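Local coordinates for protein P47 (Clostridium botulinum, PDB 6EKT), which may form part of a progenitor complex that protects botulinum neurotoxin in the host gut, and has the fold of tubular lipid-binding (TULIP) proteins, at residues 43-48 and 173-178; 50-55 and 63-68; 298-303 and 325-330; 349-354 and 399-404. All blocks are in the same frame, centred on the assembly; numbering follows the deposited sequence.

Contact 1 (43-48 and 173-178)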
# COMPACT_ATOMS: atom_id res chain seq x y z
N LYS A 43 -0.97 4.60 -24.84
CA LYS A 43 -1.54 5.01 -26.13
C LYS A 43 -1.10 6.42 -26.55
O LYS A 43 -0.72 6.62 -27.71
CB LYS A 43 -3.07 4.92 -26.13
CG LYS A 43 -3.73 5.07 -27.51
CD LYS A 43 -5.16 5.62 -27.47
CE LYS A 43 -6.18 4.68 -26.83
NZ LYS A 43 -6.34 3.34 -27.48
N GLU A 44 -1.16 7.39 -25.63
CA GLU A 44 -0.67 8.76 -25.87
C GLU A 44 0.81 8.72 -26.22
O GLU A 44 1.23 9.37 -27.17
CB GLU A 44 -0.91 9.67 -24.64
CG GLU A 44 -2.37 10.08 -24.42
CD GLU A 44 -2.69 10.62 -23.03
OE1 GLU A 44 -1.97 10.37 -22.03
OE2 GLU A 44 -3.73 11.30 -22.92
N TYR A 45 1.59 7.92 -25.49
CA TYR A 45 3.03 7.81 -25.71
C TYR A 45 3.37 7.28 -27.10
O TYR A 45 4.25 7.82 -27.76
CB TYR A 45 3.70 6.92 -24.66
CG TYR A 45 5.21 6.88 -24.75
CD1 TYR A 45 6.00 7.79 -24.04
CD2 TYR A 45 5.87 5.92 -25.54
CE1 TYR A 45 7.39 7.75 -24.11
CE2 TYR A 45 7.26 5.88 -25.62
CZ TYR A 45 8.01 6.80 -24.90
OH TYR A 45 9.38 6.76 -24.97
N ILE A 46 2.70 6.19 -27.51
CA ILE A 46 2.89 5.61 -28.85
C ILE A 46 2.48 6.56 -29.99
O ILE A 46 3.24 6.75 -30.96
CB ILE A 46 2.24 4.19 -28.98
CG1 ILE A 46 2.88 3.19 -28.00
CG2 ILE A 46 2.33 3.64 -30.41
CD1 ILE A 46 4.38 2.97 -28.15
N THR A 47 1.28 7.15 -29.88
CA THR A 47 0.78 8.14 -30.84
C THR A 47 1.68 9.39 -30.93
O THR A 47 2.13 9.74 -32.03
CB THR A 47 -0.69 8.53 -30.54
OG1 THR A 47 -1.51 7.36 -30.60
CG2 THR A 47 -1.23 9.58 -31.54
N LYS A 48 1.97 10.03 -29.79
CA LYS A 48 2.70 11.31 -29.77
C LYS A 48 4.13 11.20 -30.34
O LYS A 48 4.65 12.17 -30.90
CB LYS A 48 2.74 11.91 -28.36
CG LYS A 48 2.80 13.43 -28.35
CD LYS A 48 3.36 14.02 -27.06
CE LYS A 48 3.75 15.47 -27.32
NZ LYS A 48 4.24 16.17 -26.09
N ILE A 173 11.81 3.42 -26.87
CA ILE A 173 10.75 3.22 -25.90
C ILE A 173 11.34 3.54 -24.52
O ILE A 173 12.23 2.82 -24.04
CB ILE A 173 10.19 1.77 -25.95
CG1 ILE A 173 9.73 1.38 -27.37
CG2 ILE A 173 9.11 1.55 -24.88
CD1 ILE A 173 8.56 2.18 -27.95
N SER A 174 10.86 4.64 -23.93
CA SER A 174 11.21 5.05 -22.56
C SER A 174 9.95 5.37 -21.77
O SER A 174 9.98 6.29 -20.93
CB SER A 174 12.08 6.33 -22.56
OG SER A 174 13.11 6.30 -23.51
N TYR A 175 8.85 4.65 -22.00
CA TYR A 175 7.65 4.90 -21.22
C TYR A 175 7.89 4.55 -19.74
O TYR A 175 8.40 3.47 -19.43
CB TYR A 175 6.41 4.18 -21.79
CG TYR A 175 5.18 4.47 -20.96
CD1 TYR A 175 4.46 5.65 -21.15
CD2 TYR A 175 4.77 3.58 -19.95
CE1 TYR A 175 3.34 5.93 -20.37
CE2 TYR A 175 3.66 3.85 -19.17
CZ TYR A 175 2.95 5.02 -19.38
OH TYR A 175 1.85 5.29 -18.59
N ILE A 176 7.54 5.49 -18.85
CA ILE A 176 7.70 5.31 -17.40
C ILE A 176 6.38 4.81 -16.86
O ILE A 176 5.40 5.57 -16.80
CB ILE A 176 8.09 6.64 -16.67
CG1 ILE A 176 9.32 7.33 -17.28
CG2 ILE A 176 8.22 6.42 -15.16
CD1 ILE A 176 10.56 6.46 -17.45
N PHE A 177 6.34 3.53 -16.48
CA PHE A 177 5.15 2.97 -15.83
C PHE A 177 4.92 3.56 -14.44
O PHE A 177 3.78 3.84 -14.08
CB PHE A 177 5.20 1.44 -15.79
CG PHE A 177 5.03 0.82 -17.15
CD1 PHE A 177 3.76 0.64 -17.70
CD2 PHE A 177 6.14 0.43 -17.89
CE1 PHE A 177 3.59 0.10 -18.97
CE2 PHE A 177 5.99 -0.10 -19.17
CZ PHE A 177 4.71 -0.28 -19.71
N ALA A 178 6.00 3.75 -13.70
CA ALA A 178 5.97 4.32 -12.36
C ALA A 178 7.34 4.88 -12.07
O ALA A 178 8.36 4.34 -12.51
CB ALA A 178 5.58 3.28 -11.31

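Contact 2 (50-55 and 63-68)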
# COMPACT_ATOMS: atom_id res chain seq x y z
N ASN A 50 5.13 8.84 -32.62
CA ASN A 50 5.05 8.20 -33.96
C ASN A 50 6.09 7.10 -34.15
O ASN A 50 6.89 7.14 -35.09
CB ASN A 50 5.15 9.24 -35.08
CG ASN A 50 4.07 10.29 -34.98
OD1 ASN A 50 2.95 10.11 -35.49
ND2 ASN A 50 4.39 11.40 -34.33
N ILE A 51 6.07 6.14 -33.23
CA ILE A 51 7.08 5.10 -33.14
C ILE A 51 7.09 4.23 -34.39
O ILE A 51 6.06 3.66 -34.77
CB ILE A 51 6.88 4.22 -31.87
CG1 ILE A 51 6.82 5.08 -30.59
CG2 ILE A 51 7.94 3.12 -31.79
CD1 ILE A 51 8.12 5.76 -30.18
N GLN A 52 8.25 4.18 -35.03
CA GLN A 52 8.53 3.19 -36.06
C GLN A 52 9.85 2.45 -35.81
O GLN A 52 10.84 3.06 -35.40
CB GLN A 52 8.43 3.77 -37.47
CG GLN A 52 9.49 4.79 -37.88
CD GLN A 52 9.55 4.97 -39.39
OE1 GLN A 52 10.50 4.52 -40.04
NE2 GLN A 52 8.52 5.59 -39.96
N PHE A 53 9.82 1.14 -36.02
CA PHE A 53 10.99 0.29 -35.85
C PHE A 53 11.46 -0.16 -37.23
O PHE A 53 10.67 -0.75 -38.00
CB PHE A 53 10.67 -0.96 -34.99
CG PHE A 53 10.44 -0.70 -33.51
CD1 PHE A 53 10.62 0.56 -32.92
CD2 PHE A 53 10.05 -1.77 -32.68
CE1 PHE A 53 10.41 0.75 -31.55
CE2 PHE A 53 9.84 -1.59 -31.32
CZ PHE A 53 10.01 -0.33 -30.75
N LEU A 54 12.73 0.13 -37.53
CA LEU A 54 13.43 -0.42 -38.70
C LEU A 54 14.58 -1.34 -38.28
O LEU A 54 15.26 -1.08 -37.29
CB LEU A 54 14.01 0.70 -39.58
CG LEU A 54 13.14 1.86 -40.07
CD1 LEU A 54 13.99 3.06 -40.52
CD2 LEU A 54 12.29 1.38 -41.23
N TYR A 55 14.79 -2.38 -39.08
CA TYR A 55 15.95 -3.26 -38.94
C TYR A 55 16.37 -3.76 -40.33
O TYR A 55 15.53 -4.14 -41.14
CB TYR A 55 15.65 -4.45 -38.01
CG TYR A 55 16.73 -5.51 -38.03
CD1 TYR A 55 17.89 -5.38 -37.23
CD2 TYR A 55 16.62 -6.62 -38.86
CE1 TYR A 55 18.90 -6.34 -37.27
CE2 TYR A 55 17.62 -7.58 -38.91
CZ TYR A 55 18.75 -7.43 -38.11
OH TYR A 55 19.73 -8.39 -38.17
N GLU A 63 15.15 -7.25 -44.30
CA GLU A 63 14.70 -5.97 -43.75
C GLU A 63 13.27 -6.02 -43.21
O GLU A 63 12.47 -6.85 -43.63
CB GLU A 63 14.87 -4.84 -44.77
CG GLU A 63 13.95 -4.93 -45.97
CD GLU A 63 14.41 -4.08 -47.15
OE1 GLU A 63 14.30 -2.84 -47.09
OE2 GLU A 63 14.86 -4.67 -48.14
N ILE A 64 12.99 -5.14 -42.26
CA ILE A 64 11.66 -5.02 -41.65
C ILE A 64 11.39 -3.56 -41.26
O ILE A 64 12.29 -2.85 -40.81
CB ILE A 64 11.47 -5.99 -40.45
CG1 ILE A 64 10.04 -5.88 -39.88
CG2 ILE A 64 12.55 -5.80 -39.39
CD1 ILE A 64 9.65 -6.99 -38.92
N LYS A 65 10.15 -3.13 -41.48
CA LYS A 65 9.68 -1.80 -41.08
C LYS A 65 8.32 -1.96 -40.43
O LYS A 65 7.44 -2.60 -41.00
CB LYS A 65 9.58 -0.87 -42.30
CG LYS A 65 8.95 0.48 -42.01
CD LYS A 65 9.03 1.37 -43.24
CE LYS A 65 8.37 2.71 -42.98
NZ LYS A 65 8.44 3.50 -44.24
N MET A 66 8.16 -1.35 -39.24
CA MET A 66 6.90 -1.38 -38.48
C MET A 66 6.53 -0.01 -37.96
O MET A 66 7.27 0.58 -37.15
CB MET A 66 6.98 -2.38 -37.31
CG MET A 66 7.08 -3.85 -37.70
SD MET A 66 7.20 -5.03 -36.34
CE MET A 66 8.83 -4.71 -35.67
N VAL A 67 5.40 0.51 -38.41
CA VAL A 67 4.83 1.74 -37.85
C VAL A 67 3.58 1.32 -37.06
O VAL A 67 2.64 0.72 -37.62
CB VAL A 67 4.49 2.81 -38.93
CG1 VAL A 67 4.24 4.17 -38.28
CG2 VAL A 67 5.60 2.94 -39.97
N PHE A 68 3.58 1.62 -35.76
CA PHE A 68 2.54 1.12 -34.85
C PHE A 68 1.28 1.98 -34.77
O PHE A 68 1.34 3.21 -34.71
CB PHE A 68 3.11 0.90 -33.43
CG PHE A 68 4.24 -0.09 -33.39
CD1 PHE A 68 3.99 -1.46 -33.51
CD2 PHE A 68 5.55 0.34 -33.20
CE1 PHE A 68 5.04 -2.38 -33.45
CE2 PHE A 68 6.60 -0.57 -33.16
CZ PHE A 68 6.35 -1.93 -33.28

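Contact 3 (298-303 and 325-330)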
# COMPACT_ATOMS: atom_id res chain seq x y z
N TYR A 298 -9.10 17.87 42.93
CA TYR A 298 -8.58 17.20 41.73
C TYR A 298 -7.93 15.87 42.08
O TYR A 298 -7.25 15.76 43.10
CB TYR A 298 -7.53 18.07 41.05
CG TYR A 298 -8.13 19.17 40.21
CD1 TYR A 298 -8.43 18.95 38.87
CD2 TYR A 298 -8.39 20.43 40.76
CE1 TYR A 298 -8.98 19.96 38.08
CE2 TYR A 298 -8.94 21.45 39.99
CZ TYR A 298 -9.24 21.20 38.66
OH TYR A 298 -9.79 22.22 37.90
N TYR A 299 -8.12 14.90 41.19
CA TYR A 299 -7.63 13.53 41.37
C TYR A 299 -6.87 13.09 40.12
O TYR A 299 -7.11 13.60 39.03
CB TYR A 299 -8.81 12.59 41.62
CG TYR A 299 -9.54 12.95 42.87
CD1 TYR A 299 -10.58 13.90 42.84
CD2 TYR A 299 -9.18 12.38 44.10
CE1 TYR A 299 -11.24 14.27 44.01
CE2 TYR A 299 -9.84 12.75 45.27
CZ TYR A 299 -10.88 13.67 45.21
OH TYR A 299 -11.51 14.02 46.38
N TYR A 300 -5.94 12.16 40.30
CA TYR A 300 -4.92 11.90 39.29
C TYR A 300 -4.80 10.41 39.01
O TYR A 300 -3.94 9.73 39.58
CB TYR A 300 -3.59 12.46 39.79
CG TYR A 300 -3.64 13.96 39.99
CD1 TYR A 300 -3.44 14.83 38.91
CD2 TYR A 300 -3.95 14.51 41.25
CE1 TYR A 300 -3.50 16.21 39.09
CE2 TYR A 300 -4.02 15.89 41.43
CZ TYR A 300 -3.80 16.72 40.33
OH TYR A 300 -3.86 18.08 40.51
N PRO A 301 -5.65 9.89 38.10
CA PRO A 301 -5.56 8.46 37.80
C PRO A 301 -4.21 8.08 37.18
O PRO A 301 -3.54 8.91 36.51
CB PRO A 301 -6.68 8.24 36.77
CG PRO A 301 -7.61 9.39 36.95
CD PRO A 301 -6.84 10.53 37.51
N LYS A 302 -3.81 6.84 37.42
CA LYS A 302 -2.58 6.28 36.87
C LYS A 302 -2.96 5.03 36.09
O LYS A 302 -3.77 4.23 36.57
CB LYS A 302 -1.58 5.94 37.99
CG LYS A 302 -1.35 7.04 39.03
CD LYS A 302 -0.68 8.26 38.40
CE LYS A 302 -0.54 9.36 39.44
NZ LYS A 302 0.03 10.54 38.74
N ILE A 303 -2.41 4.86 34.88
CA ILE A 303 -2.64 3.63 34.14
C ILE A 303 -1.30 2.91 34.13
O ILE A 303 -0.29 3.46 33.65
CB ILE A 303 -3.15 3.89 32.69
CG1 ILE A 303 -4.51 4.62 32.72
CG2 ILE A 303 -3.28 2.58 31.90
CD1 ILE A 303 -4.96 5.13 31.34
N ARG A 325 -5.92 7.25 43.58
CA ARG A 325 -5.86 7.44 45.04
C ARG A 325 -6.60 8.72 45.41
O ARG A 325 -6.63 9.67 44.60
CB ARG A 325 -4.40 7.51 45.52
CG ARG A 325 -3.53 6.39 44.98
CD ARG A 325 -2.11 6.41 45.55
NE ARG A 325 -1.53 5.09 45.34
CZ ARG A 325 -1.68 4.05 46.18
NH1 ARG A 325 -2.35 4.18 47.35
NH2 ARG A 325 -1.15 2.89 45.86
N LEU A 326 -7.16 8.78 46.62
CA LEU A 326 -7.77 10.04 47.07
C LEU A 326 -6.74 11.10 47.42
O LEU A 326 -5.87 10.90 48.28
CB LEU A 326 -8.74 9.84 48.23
CG LEU A 326 -9.93 8.89 47.98
CD1 LEU A 326 -10.89 9.02 49.16
CD2 LEU A 326 -10.64 9.20 46.68
N THR A 327 -6.83 12.23 46.73
CA THR A 327 -6.04 13.43 47.04
C THR A 327 -6.26 13.83 48.50
O THR A 327 -7.40 14.01 48.95
CB THR A 327 -6.40 14.55 46.06
OG1 THR A 327 -6.12 14.09 44.74
CG2 THR A 327 -5.60 15.85 46.34
N GLY A 328 -5.14 13.90 49.23
CA GLY A 328 -5.15 14.24 50.66
C GLY A 328 -5.44 13.04 51.55
O GLY A 328 -5.45 13.16 52.77
N LEU A 329 -5.68 11.88 50.95
CA LEU A 329 -6.06 10.67 51.70
C LEU A 329 -5.65 9.48 50.85
O LEU A 329 -6.46 8.60 50.52
CB LEU A 329 -7.56 10.65 52.03
CG LEU A 329 -8.02 9.67 53.13
CD1 LEU A 329 -7.34 9.95 54.47
CD2 LEU A 329 -9.53 9.68 53.29
N GLU A 330 -4.37 9.48 50.48
CA GLU A 330 -3.88 8.58 49.43
C GLU A 330 -3.95 7.10 49.80
O GLU A 330 -3.92 6.25 48.92
CB GLU A 330 -2.51 9.01 48.91
CG GLU A 330 -2.53 10.43 48.37
CD GLU A 330 -1.82 10.56 47.04
OE1 GLU A 330 -0.57 10.64 47.02
OE2 GLU A 330 -2.52 10.59 46.01
O HOH W 1 -10.11 13.12 48.58
O HOH W 2 -3.77 8.56 42.01
O HOH W 3 -5.32 11.42 43.08

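Contact 4 (349-354 and 399-404)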
# COMPACT_ATOMS: atom_id res chain seq x y z
N THR A 349 -17.23 12.71 3.65
CA THR A 349 -17.65 14.11 3.42
C THR A 349 -16.62 15.10 3.96
O THR A 349 -16.11 15.94 3.21
CB THR A 349 -19.06 14.39 3.99
OG1 THR A 349 -19.95 13.34 3.58
CG2 THR A 349 -19.61 15.74 3.49
N ASN A 350 -16.28 14.97 5.24
CA ASN A 350 -15.33 15.89 5.88
C ASN A 350 -13.89 15.37 5.90
O ASN A 350 -12.98 16.07 6.36
CB ASN A 350 -15.82 16.30 7.29
CG ASN A 350 -15.78 15.17 8.31
OD1 ASN A 350 -15.28 14.07 8.06
ND2 ASN A 350 -16.31 15.45 9.49
N LYS A 351 -13.68 14.14 5.43
CA LYS A 351 -12.33 13.57 5.25
C LYS A 351 -11.62 13.29 6.58
O LYS A 351 -10.40 13.28 6.65
CB LYS A 351 -11.47 14.48 4.33
CG LYS A 351 -11.60 14.24 2.82
CD LYS A 351 -13.01 14.43 2.29
CE LYS A 351 -13.10 14.17 0.80
NZ LYS A 351 -14.52 14.35 0.41
N LYS A 352 -12.40 13.07 7.65
CA LYS A 352 -11.81 12.69 8.93
C LYS A 352 -11.75 11.18 9.01
O LYS A 352 -12.70 10.48 8.63
CB LYS A 352 -12.60 13.26 10.12
CG LYS A 352 -12.54 14.78 10.27
CD LYS A 352 -13.12 15.21 11.62
CE LYS A 352 -13.40 16.70 11.64
NZ LYS A 352 -13.65 17.15 13.03
N ALA A 353 -10.61 10.70 9.50
CA ALA A 353 -10.37 9.29 9.80
C ALA A 353 -10.07 9.22 11.28
O ALA A 353 -9.13 9.88 11.77
CB ALA A 353 -9.20 8.75 9.00
N TYR A 354 -10.86 8.43 12.00
CA TYR A 354 -10.81 8.41 13.45
C TYR A 354 -11.28 7.07 14.00
O TYR A 354 -11.93 6.28 13.30
CB TYR A 354 -11.66 9.57 14.03
CG TYR A 354 -13.14 9.51 13.69
CD1 TYR A 354 -13.63 10.04 12.49
CD2 TYR A 354 -14.06 8.92 14.58
CE1 TYR A 354 -14.99 9.99 12.17
CE2 TYR A 354 -15.42 8.86 14.27
CZ TYR A 354 -15.88 9.39 13.07
OH TYR A 354 -17.22 9.31 12.79
N LEU A 399 -6.87 10.19 13.35
CA LEU A 399 -5.63 10.13 12.61
C LEU A 399 -5.42 11.47 11.92
O LEU A 399 -6.37 12.22 11.69
CB LEU A 399 -5.67 9.02 11.55
CG LEU A 399 -5.95 7.58 12.00
CD1 LEU A 399 -5.87 6.67 10.78
CD2 LEU A 399 -4.99 7.09 13.08
N ILE A 400 -4.16 11.75 11.60
CA ILE A 400 -3.82 12.83 10.69
C ILE A 400 -4.17 12.32 9.30
O ILE A 400 -3.66 11.27 8.85
CB ILE A 400 -2.32 13.16 10.73
CG1 ILE A 400 -1.93 13.67 12.12
CG2 ILE A 400 -1.94 14.16 9.63
CD1 ILE A 400 -0.54 13.23 12.51
N ASN A 401 -5.04 13.05 8.61
CA ASN A 401 -5.33 12.72 7.24
C ASN A 401 -4.27 13.36 6.34
O ASN A 401 -4.40 14.53 5.98
CB ASN A 401 -6.76 13.16 6.85
CG ASN A 401 -7.11 12.85 5.39
OD1 ASN A 401 -6.24 12.70 4.55
ND2 ASN A 401 -8.40 12.78 5.09
N ASN A 402 -3.22 12.61 6.01
CA ASN A 402 -2.24 13.00 4.97
C ASN A 402 -2.26 12.00 3.80
O ASN A 402 -1.22 11.72 3.19
CB ASN A 402 -0.82 13.10 5.55
CG ASN A 402 -0.29 11.76 6.06
OD1 ASN A 402 -1.03 10.80 6.22
ND2 ASN A 402 1.02 11.70 6.28
N PHE A 403 -3.45 11.49 3.49
CA PHE A 403 -3.60 10.29 2.65
C PHE A 403 -3.24 10.55 1.18
O PHE A 403 -2.64 9.68 0.53
CB PHE A 403 -5.02 9.71 2.80
CG PHE A 403 -5.42 9.41 4.25
CD1 PHE A 403 -4.48 8.95 5.18
CD2 PHE A 403 -6.75 9.57 4.67
CE1 PHE A 403 -4.84 8.67 6.50
CE2 PHE A 403 -7.12 9.28 5.98
CZ PHE A 403 -6.16 8.82 6.90
N VAL A 404 -3.59 11.75 0.69
CA VAL A 404 -3.15 12.17 -0.66
C VAL A 404 -1.62 12.17 -0.72
O VAL A 404 -1.05 11.62 -1.66
CB VAL A 404 -3.76 13.54 -1.09
CG1 VAL A 404 -3.11 14.06 -2.37
CG2 VAL A 404 -5.26 13.42 -1.29
O HOH W 4 -8.56 12.46 9.94

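Contact 1 (43-48 and 173-178)
Tyr45, on the helix 35-49, lays its ring against the segment 173-178, most of it loop, and shows how one aromatic side chain can dock a helix on an irregular segment. The tight part lies over one ring face. Tyr175 CB sits 4.0 Å from the centroid of the Tyr45 ring, only 5° off its normal, a CH-pi contact. The Tyr175 ring then turns its edge to that same face in an offset edge-to-face pair, with the planes at 76° and CD1 of Tyr175 3.8 Å from Tyr45 CB. With CG anti to the backbone N (chi1 -174°), Tyr45 carries its ring out to the loop. Beside this, the fit is slacker: Ile46 CD1 and Ile173 CD1 meet at 4.3 Å, and Trp71 packs on both isoleucines. Towards the solvent side, where Ser174 is partly exposed and merely brushes the Tyr45 hydroxyl with its CB, the contact turns polar. Ser174 N donates to Tyr45 OH over 2.8 Å, and that hydroxyl also has a weak bond with the carbonyl of Gln172. The chemistry implies a ring held twice, by carbon packing on its face and by a backbone N-H at its phenolic end.

Contact 2 (50-55 and 63-68)
Phe53 and Met66 face each other as a hydrogen-bonded pair in an antiparallel beta hairpin, a compact example of backbone register setting side-chain partners. The backbone bonds come first. Phe53 N donates to Met66 O over 2.8 Å and Met66 N returns a bond to Phe53 O, both in the carbonyl plane; Tyr55 and Ile64 form the next such pair. At the other end, Phe68 N reaches Ile51 O only weakly, at 3.4 Å. Between these bonds the chains add CA-H...O contacts, including one from Gln52 CA to Met66 O at 3.1 Å.

Aromatic contacts lie on the face of Phe53 and Met66. Phe68 directs its edge at the face of Phe53, with planes at 85° and centroids 5.1 Å apart; Phe68 CE2 lies over the Phe53 ring, shifted from its centre toward the rim. Met66 CE comes instead to the edge of Phe53, and Ile51 CG2 touches Phe68 CD2.

Aliphatic contacts occur on both faces. On the buried side Ile64 CG2, placed between the backbone N and carbonyl carbon, meets Tyr55 CB at 3.7 Å. On the other face Leu54 CD2 runs alongside the extended chain of Lys65, 3.5 Å from its CG, while Gln52 lies beside Val67.

Strand 52-57 is an outer strand of its four-stranded sheet, and strand 62-68 pairs on its other side with strand 91-94, where Tyr92 binds the Glu63 carboxylate. Helix 152-168 packs on the Phe53, Tyr55 and Met66 face, with Phe166 edge-to-face with Phe53.

Contact 3 (298-303 and 325-330)
Thr327 points its side chain at the strand 297-311, where it passes that of Tyr299 at a slant. Thr327 OG1 donates to Tyr298 O over 2.6 Å, lying in the plane of that carbonyl. The torsion explains the reach: OG1 stands anti to the carbonyl carbon of Thr327 (chi1 -59°) and CG2 anti to the backbone N, which turns the hydroxyl to Tyr298. Tyr299 turns the CD2-CE2 side of its ring to the opposite segment. Leu326 CA and Arg325 O lie at this edge near the ring plane, Leu326 CD2 packs 3.9 Å from Tyr299 CE2, and Thr327 N approaches the same CE2 obliquely at 3.4 Å. On the more exposed side Tyr300 CD2, at its ring edge, lies 4.1 Å from Thr327 OG1.

These residues stand toward one far end of the elongated molecule, in an antiparallel sheet that lies against the long helix 374-394, as in TULIP proteins. Tyr299 reaches that helix at Val379 and Val383, and the chain reverses beyond strand 315-326 through a type II turn from Leu326 to Leu329, with Gly328 at positive phi.

Where the two strands are not joined directly, water mediates. One molecule accepts from Tyr300 N and donates to Arg325 O and Thr327 OG1; a second accepts from Arg325 N and donates to Tyr300 O. The oxygen of a third lies 2.8 Å from Tyr299 OH and donates to Thr327 O. Across the turn, Arg325 NH1 donates to Glu330 O over 3.0 Å, the acceptor lying in the guanidinium plane, and Tyr333 adds a cation-pi contact to the same arginine.

Contact 4 (349-354 and 399-404)
Ala353 fits its methyl group against the segment 399-404 and is the residue most buried by this contact. Its CB meets the edge of the Phe403 ring, 3.7 Å from CZ and near the ring plane, and lies 4.3 Å from Leu399 CD1. Ala353 O accepts from Leu399 N over 2.8 Å, and a water that accepts from Ala353 N donates in turn to Leu399 O, so direct and water-mediated bonds join the same two residues.

Asn401 is next, using both ends of its amide. With CG anti to the backbone N (chi1 179°), the group extends to Lys351, where Asn401 ND2 donates to Lys351 O over 2.6 Å. That bond is nearly straight, at 165°, and the acceptor lies in the amide plane. The other end, OD1, accepts from Phe403 N, which should fix the rotation of the amide. Asn401 CA also sits over a face of the Phe403 ring.

Leu399 takes part mainly through its backbone N-H and O, and its side chain also packs on Phe344 of strand 329-347 and Phe430. The OD1 bond makes an Asx turn at Asn401, leading into helix 403-409 just after strand 397-398 has paired with strand 352-368 of the curled TULIP-like sheet.

Contacts 1 and 2 belong together: helix 35-49 runs into strand 52-57, and Ile173 of contact 1 packs on Ile51 and Phe53 of contact 2. Contacts 3 and 4 both reach the eight-stranded curled sheet, through neighbouring strands 329-347 and 352-368, yet their centres are 37 Å apart and they do not touch. Contacts 2 and 3, with centres about 83 Å apart, lie on opposite sides of the chain's centre. None is wholly core: contact 2 has the most buried residues, five of eleven touching, while contact 3, with two of six exposed, is nearer the surface. Aromatic packing leads in contacts 1 and 2, with regular strand pairing in contact 2 alone, whereas contacts 3 and 4 rely more on side-chain-to-carbonyl bonds and bridging waters.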